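Local structure of kinetochore-associated protein NSL1 homolog (Homo sapiens, 5LSI) at residues L50-A53 and Q54-E58; G69-W72 and Q73-S76. The protein forms part of the MIS12 complex, which is required for kinetochore formation and for normal chromosome alignment and segregation during mitosis. One frame throughout, in Å; residues are numbered along the deposited sequence.

Contact 1 of 2, residues L50-A53 and Q54-E58; sequences LRDA and QWTFE
Gln-54 opens 54-58 with its amide N giving a hydrogen bond of 2.8 Å to Leu-50 O, one turn back. Its side chain leaves this turn for helix 20-35, bending at chi2 (81°) to lie against Val-34 and Gln-35, and NE2 makes a weak hydrogen bond to Gly-31 O; a long, flexible amide suits a place between two helices. Trp-55 N reaches Arg-51 O at 3.0 Å, and the indole stands on the exposed side, where its CE3 edge comes within 4.0 Å of Asp-52 OD1, carboxylate and ring planes 45° apart. Thr-56 N lies 2.8 Å and Thr-56 OG1 2.9 Å from Asp-52 O, both hydrogen-bonded to it, the hydroxyl coming from above the carbonyl plane. The torsion that sets OG1 beside its own backbone N (chi1 -61°) folds the hydroxyl back over the preceding turn. Phe-57 N then bonds to Ala-53 O at 2.9 Å, while its ring leads off to Cys-30; Thr-56 and Phe-57 also meet polar side chains of another protein's chain. Ala-53, small and buried, touches Val-34, in keeping with close helix packing. Successive i to i+4 bonds, with a threonine hydroxyl sharing the i-4 carbonyl, are typical of an amphipathic alpha-helix packed in a helical hairpin.

Contact 2 of 2, residues G69-W72 and Q73-S76; sequences GQAW and QEAS
Glu-74 reaches back to Ala-71, where its OE1 accepts a hydrogen bond of 2.9 Å from the backbone N, using the lone pair that faces away from the other carboxylate oxygen. The bond is fairly straight, with 158° at the hydrogen. CG starts between the backbone N and the carbonyl carbon (chi1 72°) and the chain then runs extended; this puts the carboxylate alongside Ala-71, with Glu-74 OE1 3.3 Å from Ala-71 CB, and a glutamate has the length for this span. Glu-74 N returns a weak bond to Ala-71 O at 3.3 Å. The small methyl of Ala-71 is also approached from Gln-73, whose side chain, bent at chi2 (-83°), brings Gln-73 CD within 4.0 Å of Ala-71 CB. Behind these contacts lies the turn itself: Ala-75 N bonds to Trp-72 O at 3.2 Å, approaching from well above the carbonyl plane. Further out, Lys-20 donates from NZ to both Trp-72 O and Ala-75 O and makes a cation-pi contact with the indole. The broad Trp-72 side chain touches Ile-65 and Ile-67 of strand 65-67 and Val-23 and Thr-24 of helix 20-35, joining the turn to both. The backbone closure from Trp-72 to Ala-75 is that of a type I beta turn, close to the C-terminal end of this fragment.

From the N terminus the chain passes through strand 15-17 and helix 20-35 before turning back into helix 46-62, where contact 1 lies wholly within successive helical turns. Strand 65-67 then pairs in parallel with strand 15-17, and contact 2 closes a tight turn in the tail beyond it. The two contacts are in series, neither nesting nor crossing, with centres about 20 Å apart and nearest atoms about 7 Å apart. Helix 20-35 is their common neighbour: contact 1 packs near its C-terminal end through Cys-30 and Val-34, contact 2 near its start through Lys-20, Val-23 and Thr-24. Together they tie helix 46-62 and the end of this N-terminal fragment of NSL1 to this helix.

Contact 1 of 2, residues L50-A53 and Q54-E58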
# COMPACT_ATOMS: atom_id res chain seq x y z
N LEU B 50 5.77 -3.69 -15.00
CA LEU B 50 4.53 -3.19 -14.41
C LEU B 50 3.78 -4.30 -13.68
O LEU B 50 3.23 -4.07 -12.60
CB LEU B 50 3.64 -2.55 -15.48
CG LEU B 50 4.03 -1.14 -15.93
CD1 LEU B 50 2.99 -0.58 -16.89
CD2 LEU B 50 4.20 -0.23 -14.72
N ARG B 51 3.74 -5.50 -14.26
CA ARG B 51 3.17 -6.63 -13.54
C ARG B 51 3.93 -6.87 -12.24
O ARG B 51 3.32 -7.11 -11.19
CB ARG B 51 3.20 -7.89 -14.41
CG ARG B 51 2.19 -7.89 -15.55
CD ARG B 51 2.02 -9.29 -16.14
NE ARG B 51 3.27 -9.84 -16.65
CZ ARG B 51 3.69 -9.70 -17.91
NH1 ARG B 51 2.96 -9.02 -18.78
NH2 ARG B 51 4.85 -10.23 -18.28
N ASP B 52 5.26 -6.81 -12.29
CA ASP B 52 6.07 -7.01 -11.09
C ASP B 52 5.79 -5.92 -10.06
O ASP B 52 5.59 -6.21 -8.87
CB ASP B 52 7.55 -7.04 -11.47
CG ASP B 52 8.46 -7.21 -10.27
OD1 ASP B 52 8.06 -7.90 -9.31
OD2 ASP B 52 9.57 -6.65 -10.29
N ALA B 53 5.77 -4.66 -10.50
CA ALA B 53 5.53 -3.55 -9.58
C ALA B 53 4.14 -3.62 -8.96
O ALA B 53 3.97 -3.36 -7.77
CB ALA B 53 5.73 -2.22 -10.29
N GLN B 54 3.13 -3.96 -9.77
CA GLN B 54 1.78 -4.09 -9.24
C GLN B 54 1.70 -5.19 -8.19
O GLN B 54 1.09 -5.00 -7.12
CB GLN B 54 0.81 -4.39 -10.39
CG GLN B 54 -0.64 -4.23 -10.02
CD GLN B 54 -1.08 -2.78 -10.04
OE1 GLN B 54 -1.15 -2.13 -9.00
NE2 GLN B 54 -1.37 -2.27 -11.24
N TRP B 55 2.30 -6.34 -8.47
CA TRP B 55 2.27 -7.48 -7.55
C TRP B 55 3.07 -7.18 -6.28
O TRP B 55 2.67 -7.58 -5.18
CB TRP B 55 2.79 -8.73 -8.26
CG TRP B 55 3.00 -9.90 -7.36
CD1 TRP B 55 2.08 -10.51 -6.55
CD2 TRP B 55 4.22 -10.63 -7.18
NE1 TRP B 55 2.66 -11.56 -5.87
CE2 TRP B 55 3.97 -11.66 -6.25
CE3 TRP B 55 5.50 -10.51 -7.73
CZ2 TRP B 55 4.97 -12.56 -5.85
CZ3 TRP B 55 6.48 -11.40 -7.33
CH2 TRP B 55 6.21 -12.41 -6.40
N THR B 56 4.20 -6.49 -6.41
CA THR B 56 4.94 -6.05 -5.24
C THR B 56 4.12 -5.08 -4.41
O THR B 56 4.10 -5.16 -3.18
CB THR B 56 6.26 -5.40 -5.66
OG1 THR B 56 7.06 -6.36 -6.38
CG2 THR B 56 7.03 -4.91 -4.46
N PHE B 57 3.43 -4.15 -5.07
CA PHE B 57 2.61 -3.18 -4.36
C PHE B 57 1.49 -3.87 -3.59
O PHE B 57 1.30 -3.62 -2.39
CB PHE B 57 2.04 -2.16 -5.35
CG PHE B 57 0.99 -1.26 -4.76
CD1 PHE B 57 1.33 -0.28 -3.84
CD2 PHE B 57 -0.34 -1.38 -5.13
CE1 PHE B 57 0.37 0.56 -3.30
CE2 PHE B 57 -1.31 -0.55 -4.59
CZ PHE B 57 -0.96 0.41 -3.67
N GLU B 58 0.75 -4.75 -4.26
CA GLU B 58 -0.35 -5.44 -3.59
C GLU B 58 0.15 -6.36 -2.49
O GLU B 58 -0.49 -6.48 -1.44
CB GLU B 58 -1.19 -6.21 -4.61
CG GLU B 58 -1.97 -5.31 -5.55
CD GLU B 58 -2.69 -6.08 -6.64
OE1 GLU B 58 -2.31 -7.25 -6.90
OE2 GLU B 58 -3.62 -5.52 -7.25

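Contact 2 of 2, residues G69-W72 and Q73-S76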
# COMPACT_ATOMS: atom_id res chain seq x y z
N GLY B 69 -8.07 -10.15 12.42
CA GLY B 69 -7.00 -10.77 13.18
C GLY B 69 -6.25 -11.88 12.48
O GLY B 69 -5.28 -12.40 13.04
N GLN B 70 -6.66 -12.26 11.27
CA GLN B 70 -6.04 -13.34 10.52
C GLN B 70 -5.19 -12.78 9.39
O GLN B 70 -5.36 -11.64 8.95
CB GLN B 70 -7.09 -14.29 9.95
CG GLN B 70 -8.21 -14.65 10.90
CD GLN B 70 -9.24 -15.56 10.26
OE1 GLN B 70 -8.96 -16.24 9.27
NE2 GLN B 70 -10.46 -15.56 10.80
N ALA B 71 -4.26 -13.61 8.91
CA ALA B 71 -3.49 -13.25 7.74
C ALA B 71 -4.39 -13.18 6.51
O ALA B 71 -5.47 -13.77 6.45
CB ALA B 71 -2.36 -14.26 7.51
N TRP B 72 -3.92 -12.43 5.51
CA TRP B 72 -4.72 -12.19 4.31
C TRP B 72 -5.06 -13.49 3.59
O TRP B 72 -6.22 -13.76 3.27
CB TRP B 72 -3.98 -11.23 3.38
CG TRP B 72 -4.60 -11.05 2.02
CD1 TRP B 72 -4.42 -11.85 0.93
CD2 TRP B 72 -5.46 -9.99 1.61
NE1 TRP B 72 -5.13 -11.36 -0.14
CE2 TRP B 72 -5.78 -10.22 0.26
CE3 TRP B 72 -6.00 -8.88 2.25
CZ2 TRP B 72 -6.62 -9.37 -0.46
CZ3 TRP B 72 -6.83 -8.04 1.54
CH2 TRP B 72 -7.13 -8.29 0.19
N GLN B 73 -4.04 -14.30 3.31
CA GLN B 73 -4.24 -15.50 2.51
C GLN B 73 -5.09 -16.55 3.21
O GLN B 73 -5.64 -17.43 2.55
CB GLN B 73 -2.89 -16.11 2.13
CG GLN B 73 -1.99 -16.46 3.31
CD GLN B 73 -1.21 -15.27 3.83
OE1 GLN B 73 -1.59 -14.11 3.63
NE2 GLN B 73 -0.10 -15.54 4.51
N GLU B 74 -5.23 -16.47 4.53
CA GLU B 74 -6.00 -17.45 5.29
C GLU B 74 -7.38 -16.95 5.67
O GLU B 74 -8.12 -17.67 6.35
CB GLU B 74 -5.23 -17.86 6.55
CG GLU B 74 -5.17 -16.80 7.63
CD GLU B 74 -4.37 -17.25 8.84
OE1 GLU B 74 -3.79 -16.38 9.54
OE2 GLU B 74 -4.31 -18.47 9.10
N ALA B 75 -7.76 -15.74 5.25
CA ALA B 75 -9.06 -15.17 5.56
C ALA B 75 -9.93 -15.13 4.31
O ALA B 75 -9.52 -15.55 3.22
CB ALA B 75 -8.90 -13.78 6.17
N SER B 76 -11.14 -14.62 4.46
CA SER B 76 -12.10 -14.57 3.36
C SER B 76 -12.88 -13.26 3.36
O SER B 76 -13.45 -12.86 4.37
CB SER B 76 -13.06 -15.76 3.45
OG SER B 76 -12.35 -16.98 3.56